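Secreted effector protein sseI (Salmonella enterica subsp. enterica serovar Typhimurium, PDB 4G29) is a virulence factor whose catalytic domain belongs to the cysteine protease superfamily and probably acts as a papain-like, cysteine-dependent enzyme. Local coordinates at residues 35-49 / 93-105. Sequence-based numbering, arbitrary orientation.
Sequences IMNPVGQCESLMTPV and VFDVSAHQFENRG
Pro-38, Cys-42, Leu-45 and Val-49 pack against Phe-94 to Gln-100 in a buried, mainly apolar contact. It seats the first part of helix 42-55 and the turn before it on the loop leaving strand 90-95. Val-96 is shared by three aliphatic side chains: its CB meets Ile-35 CD1 at 4.1 Å, while its CG2 touches both Leu-45 CD1 and Val-49 CG2. Branched aliphatic residues suit this place, since each offers several methyls at once. Farther along the helix, Val-49 CG1, anti to the backbone N (chi1 170°), reaches Phe-94 CB at 3.6 Å.

Pro-38 points its CG at one face of the His-99 imidazole, toward the rim of the ring, a CH-pi contact 3.8 Å from the centroid. That imidazole is steadied from its own segment: His-99 NE2 donates to Val-96 O (3.2 Å), which lies in the ring plane, although the bond is bent (141°). Pro-38 also begins a type II turn to Gln-41, in which Gly-40 takes a positive phi where a CB would jam against the preceding carbonyl oxygen. At the exposed margin, Val-39 CG1 packs against the guanidinium of Arg-104.

Nearer the cysteine, small Ser-97 admits close packing, its OG 3.3 Å from Cys-42 CB. Gln-100 CG sits between backbone N and carbonyl carbon (chi1 75°), and the extended chain beyond it carries NE2 to 3.8 Å from Cys-42 SG; that amide nitrogen is hydrogen-bonded to His-80. Asp-95 makes no contact with segment 35-49; its carboxylate is hydrogen-bonded to His-80, Trp-120 and Tyr-124. A cysteine near the beginning of a helix, with histidine and aspartate on neighbouring antiparallel strands, is consistent with the Cys-His-Asp catalytic triad of the papain-like fold.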
loop_
_atom_site.group_PDB
_atom_site.type_symbol
_atom_site.label_atom_id
_atom_site.label_comp_id
_atom_site.label_asym_id
_atom_site.label_seq_id
_atom_site.Cartn_x
_atom_site.Cartn_y
_atom_site.Cartn_z
ATOM N N ILE A 35 2.977 5.669 12.892
ATOM C CA ILE A 35 2.719 6.682 11.893
ATOM C C ILE A 35 3.798 7.766 11.951
ATOM O O ILE A 35 4.183 8.319 10.938
ATOM C CB ILE A 35 1.265 7.254 12.009
ATOM C CG1 ILE A 35 0.266 6.155 11.672
ATOM C CG2 ILE A 35 1.091 8.453 11.113
ATOM C CD1 ILE A 35 -1.218 6.601 11.874
HETATM N N MSE A 36 4.260 8.111 13.136
HETATM C CA MSE A 36 5.361 9.060 13.221
HETATM C C MSE A 36 6.654 8.514 12.649
HETATM O O MSE A 36 7.459 9.256 12.083
HETATM C CB MSE A 36 5.576 9.493 14.689
HETATM C CG MSE A 36 6.337 10.744 14.792
HETATM SE SE MSE A 36 6.556 11.423 16.585
HETATM C CE MSE A 36 4.712 11.306 17.070
ATOM N N ASN A 37 6.851 7.202 12.813
ATOM C CA ASN A 37 8.030 6.455 12.413
ATOM C C ASN A 37 7.688 5.211 11.614
ATOM O O ASN A 37 7.828 4.103 12.116
ATOM C CB ASN A 37 8.869 6.103 13.638
ATOM C CG ASN A 37 9.458 7.359 14.318
ATOM O OD1 ASN A 37 10.317 8.029 13.755
ATOM N ND2 ASN A 37 8.936 7.698 15.501
ATOM N N PRO A 38 7.316 5.410 10.337
ATOM C CA PRO A 38 6.668 4.355 9.533
ATOM C C PRO A 38 7.626 3.359 8.928
ATOM O O PRO A 38 7.162 2.326 8.458
ATOM C CB PRO A 38 6.001 5.166 8.420
ATOM C CG PRO A 38 6.783 6.366 8.298
ATOM C CD PRO A 38 7.146 6.714 9.695
ATOM N N VAL A 39 8.935 3.626 8.879
ATOM C CA VAL A 39 9.823 2.725 8.172
ATOM C C VAL A 39 9.843 1.363 8.882
ATOM O O VAL A 39 10.029 1.273 10.076
ATOM C CB VAL A 39 11.272 3.271 7.984
ATOM C CG1 VAL A 39 12.197 2.137 7.486
ATOM C CG2 VAL A 39 11.225 4.435 7.033
ATOM N N GLY A 40 9.613 0.319 8.121
ATOM C CA GLY A 40 9.589 -1.025 8.651
ATOM C C GLY A 40 8.270 -1.415 9.318
ATOM O O GLY A 40 8.177 -2.515 9.848
ATOM N N GLN A 41 7.275 -0.540 9.278
ATOM C CA GLN A 41 6.004 -0.806 9.983
ATOM C C GLN A 41 4.806 -1.347 9.228
ATOM O O GLN A 41 3.879 -1.711 9.990
ATOM C CB GLN A 41 5.516 0.461 10.699
ATOM C CG GLN A 41 6.490 1.020 11.684
ATOM C CD GLN A 41 6.863 0.060 12.776
ATOM O OE1 GLN A 41 6.238 -0.972 12.987
ATOM N NE2 GLN A 41 7.879 0.415 13.518
ATOM N N CYS A 42 4.735 -1.287 7.857
ATOM C CA CYS A 42 3.552 -1.556 7.061
ATOM C C CYS A 42 3.137 -2.954 7.473
ATOM O O CYS A 42 1.979 -3.149 7.624
ATOM C CB CYS A 42 3.632 -1.436 5.466
ATOM S SG CYS A 42 4.987 -2.038 4.838
ATOM N N GLU A 43 4.054 -3.926 7.618
ATOM C CA GLU A 43 3.522 -5.278 7.751
ATOM C C GLU A 43 2.755 -5.410 9.085
ATOM O O GLU A 43 1.618 -5.987 9.147
ATOM C CB GLU A 43 4.649 -6.316 7.588
ATOM C CG GLU A 43 4.159 -7.619 7.355
ATOM C CD GLU A 43 5.271 -8.589 6.999
ATOM O OE1 GLU A 43 5.305 -9.546 7.743
ATOM O OE2 GLU A 43 6.040 -8.431 6.026
ATOM N N SER A 44 3.339 -4.854 10.157
ATOM C CA SER A 44 2.743 -4.963 11.509
ATOM C C SER A 44 1.437 -4.148 11.648
ATOM O O SER A 44 0.700 -4.342 12.598
ATOM C CB SER A 44 3.740 -4.550 12.628
ATOM O OG SER A 44 3.909 -3.134 12.708
ATOM N N LEU A 45 1.231 -3.165 10.757
ATOM C CA LEU A 45 0.044 -2.330 10.787
ATOM C C LEU A 45 -1.141 -3.007 10.099
ATOM O O LEU A 45 -2.278 -2.525 10.278
ATOM C CB LEU A 45 0.306 -0.954 10.186
ATOM C CG LEU A 45 1.112 0.002 11.031
ATOM C CD1 LEU A 45 1.725 1.149 10.187
ATOM C CD2 LEU A 45 0.328 0.572 12.212
HETATM N N MSE A 46 -0.949 -4.090 9.346
HETATM C CA MSE A 46 -2.077 -4.681 8.614
HETATM C C MSE A 46 -3.221 -5.093 9.544
HETATM O O MSE A 46 -4.384 -4.713 9.338
HETATM C CB MSE A 46 -1.653 -5.872 7.736
HETATM C CG MSE A 46 -0.917 -5.408 6.461
HETATM SE SE MSE A 46 -0.740 -6.921 5.180
HETATM C CE MSE A 46 0.835 -7.687 6.082
ATOM N N THR A 47 -2.896 -5.895 10.560
ATOM C CA THR A 47 -3.916 -6.442 11.441
ATOM C C THR A 47 -4.629 -5.317 12.192
ATOM O O THR A 47 -5.885 -5.246 12.194
ATOM C CB THR A 47 -3.341 -7.533 12.320
ATOM O OG1 THR A 47 -3.029 -8.652 11.480
ATOM C CG2 THR A 47 -4.307 -7.918 13.446
ATOM N N PRO A 48 -3.863 -4.385 12.822
ATOM C CA PRO A 48 -4.563 -3.355 13.544
ATOM C C PRO A 48 -5.456 -2.458 12.693
ATOM O O PRO A 48 -6.590 -2.137 13.076
ATOM C CB PRO A 48 -3.448 -2.524 14.172
ATOM C CG PRO A 48 -2.193 -3.289 13.987
ATOM C CD PRO A 48 -2.424 -4.462 13.155
ATOM N N VAL A 49 -4.970 -2.080 11.524
ATOM C CA VAL A 49 -5.768 -1.298 10.576
ATOM C C VAL A 49 -6.998 -2.056 10.105
ATOM O O VAL A 49 -8.109 -1.432 10.020
ATOM C CB VAL A 49 -4.908 -0.756 9.398
ATOM C CG1 VAL A 49 -5.767 -0.144 8.259
ATOM C CG2 VAL A 49 -3.929 0.268 9.936
ATOM N N VAL A 93 -8.677 2.483 0.494
ATOM C CA VAL A 93 -7.381 1.973 0.876
ATOM C C VAL A 93 -6.897 2.820 2.041
ATOM O O VAL A 93 -6.799 4.032 1.931
ATOM C CB VAL A 93 -6.380 2.018 -0.257
ATOM C CG1 VAL A 93 -5.070 1.348 0.162
ATOM C CG2 VAL A 93 -6.957 1.298 -1.509
ATOM N N PHE A 94 -6.649 2.156 3.163
ATOM C CA PHE A 94 -5.931 2.723 4.297
ATOM C C PHE A 94 -4.460 2.340 4.133
ATOM O O PHE A 94 -4.076 1.139 4.171
ATOM C CB PHE A 94 -6.502 2.183 5.603
ATOM C CG PHE A 94 -7.789 2.825 6.059
ATOM C CD1 PHE A 94 -8.966 2.714 5.327
ATOM C CD2 PHE A 94 -7.854 3.401 7.337
ATOM C CE1 PHE A 94 -10.183 3.275 5.803
ATOM C CE2 PHE A 94 -9.007 3.906 7.819
ATOM C CZ PHE A 94 -10.195 3.884 7.044
ATOM N N ASP A 95 -3.627 3.351 3.943
ATOM C CA ASP A 95 -2.204 3.150 3.749
ATOM C C ASP A 95 -1.476 4.165 4.608
ATOM O O ASP A 95 -0.898 5.139 4.111
ATOM C CB ASP A 95 -1.881 3.305 2.251
ATOM C CG ASP A 95 -0.420 3.011 1.894
ATOM O OD1 ASP A 95 0.373 2.680 2.783
ATOM O OD2 ASP A 95 -0.100 3.131 0.676
ATOM N N VAL A 96 -1.552 3.928 5.910
ATOM C CA VAL A 96 -1.082 4.868 6.909
ATOM C C VAL A 96 0.453 4.889 7.108
ATOM O O VAL A 96 0.939 5.679 7.897
ATOM C CB VAL A 96 -1.831 4.745 8.258
ATOM C CG1 VAL A 96 -3.383 4.810 8.072
ATOM C CG2 VAL A 96 -1.488 3.461 8.998
ATOM N N SER A 97 1.188 4.052 6.383
ATOM C CA SER A 97 2.646 4.089 6.393
ATOM C C SER A 97 3.262 4.402 5.025
ATOM O O SER A 97 4.462 4.191 4.829
ATOM C CB SER A 97 3.217 2.809 6.959
ATOM O OG SER A 97 2.977 1.686 6.152
ATOM N N ALA A 98 2.469 4.944 4.098
ATOM C CA ALA A 98 2.927 5.246 2.724
ATOM C C ALA A 98 4.145 6.159 2.753
ATOM O O ALA A 98 5.066 6.061 1.935
ATOM C CB ALA A 98 1.756 5.943 1.898
ATOM N N HIS A 99 4.106 7.087 3.685
ATOM C CA HIS A 99 5.154 8.080 3.814
ATOM C C HIS A 99 6.492 7.536 4.243
ATOM O O HIS A 99 7.482 8.326 4.278
ATOM C CB HIS A 99 4.781 9.254 4.702
ATOM C CG HIS A 99 4.247 8.831 6.020
ATOM N ND1 HIS A 99 4.807 9.216 7.219
ATOM C CD2 HIS A 99 3.267 7.965 6.317
ATOM C CE1 HIS A 99 4.100 8.674 8.204
ATOM N NE2 HIS A 99 3.178 7.892 7.676
ATOM N N GLN A 100 6.578 6.230 4.502
ATOM C CA GLN A 100 7.902 5.607 4.634
ATOM C C GLN A 100 8.791 5.829 3.390
ATOM O O GLN A 100 9.995 5.734 3.489
ATOM C CB GLN A 100 7.841 4.141 5.013
ATOM C CG GLN A 100 7.432 3.198 3.924
ATOM C CD GLN A 100 7.840 1.755 4.148
ATOM O OE1 GLN A 100 8.894 1.476 4.732
ATOM N NE2 GLN A 100 7.067 0.820 3.572
ATOM N N PHE A 101 8.183 6.162 2.253
ATOM C CA PHE A 101 8.881 6.377 0.978
ATOM C C PHE A 101 9.226 7.834 0.661
ATOM O O PHE A 101 9.923 8.119 -0.343
ATOM C CB PHE A 101 8.068 5.769 -0.175
ATOM C CG PHE A 101 7.834 4.306 -0.017
ATOM C CD1 PHE A 101 8.905 3.458 0.110
ATOM C CD2 PHE A 101 6.550 3.798 0.039
ATOM C CE1 PHE A 101 8.744 2.112 0.298
ATOM C CE2 PHE A 101 6.341 2.453 0.205
ATOM C CZ PHE A 101 7.423 1.601 0.343
ATOM N N GLU A 102 8.769 8.752 1.509
ATOM C CA GLU A 102 8.986 10.202 1.291
ATOM C C GLU A 102 10.424 10.559 0.967
ATOM O O GLU A 102 10.695 11.400 0.069
ATOM C CB GLU A 102 8.553 10.998 2.519
ATOM C CG GLU A 102 8.387 12.488 2.240
ATOM C CD GLU A 102 8.115 13.296 3.505
ATOM O OE1 GLU A 102 8.303 12.741 4.620
ATOM O OE2 GLU A 102 7.729 14.493 3.372
ATOM N N ASN A 103 11.331 9.932 1.695
ATOM C CA ASN A 103 12.757 10.155 1.563
ATOM C C ASN A 103 13.477 9.139 0.666
ATOM O O ASN A 103 14.711 9.088 0.692
ATOM C CB ASN A 103 13.385 10.193 2.967
ATOM C CG ASN A 103 12.917 11.406 3.780
ATOM O OD1 ASN A 103 12.937 12.531 3.287
ATOM N ND2 ASN A 103 12.459 11.179 5.015
ATOM N N ARG A 104 12.717 8.371 -0.136
ATOM C CA ARG A 104 13.263 7.331 -1.047
ATOM C C ARG A 104 12.844 7.485 -2.498
ATOM O O ARG A 104 12.589 6.501 -3.190
ATOM C CB ARG A 104 12.827 5.961 -0.562
ATOM C CG ARG A 104 13.358 5.697 0.795
ATOM C CD ARG A 104 12.667 4.571 1.470
ATOM N NE ARG A 104 13.284 4.388 2.783
ATOM C CZ ARG A 104 13.517 3.210 3.355
ATOM N NH1 ARG A 104 13.178 2.076 2.732
ATOM N NH2 ARG A 104 14.086 3.164 4.554
ATOM N N GLY A 105 12.753 8.727 -2.950
ATOM C CA GLY A 105 12.369 9.027 -4.319
ATOM C C GLY A 105 10.882 9.020 -4.558
ATOM O O GLY A 105 10.446 8.976 -5.700
#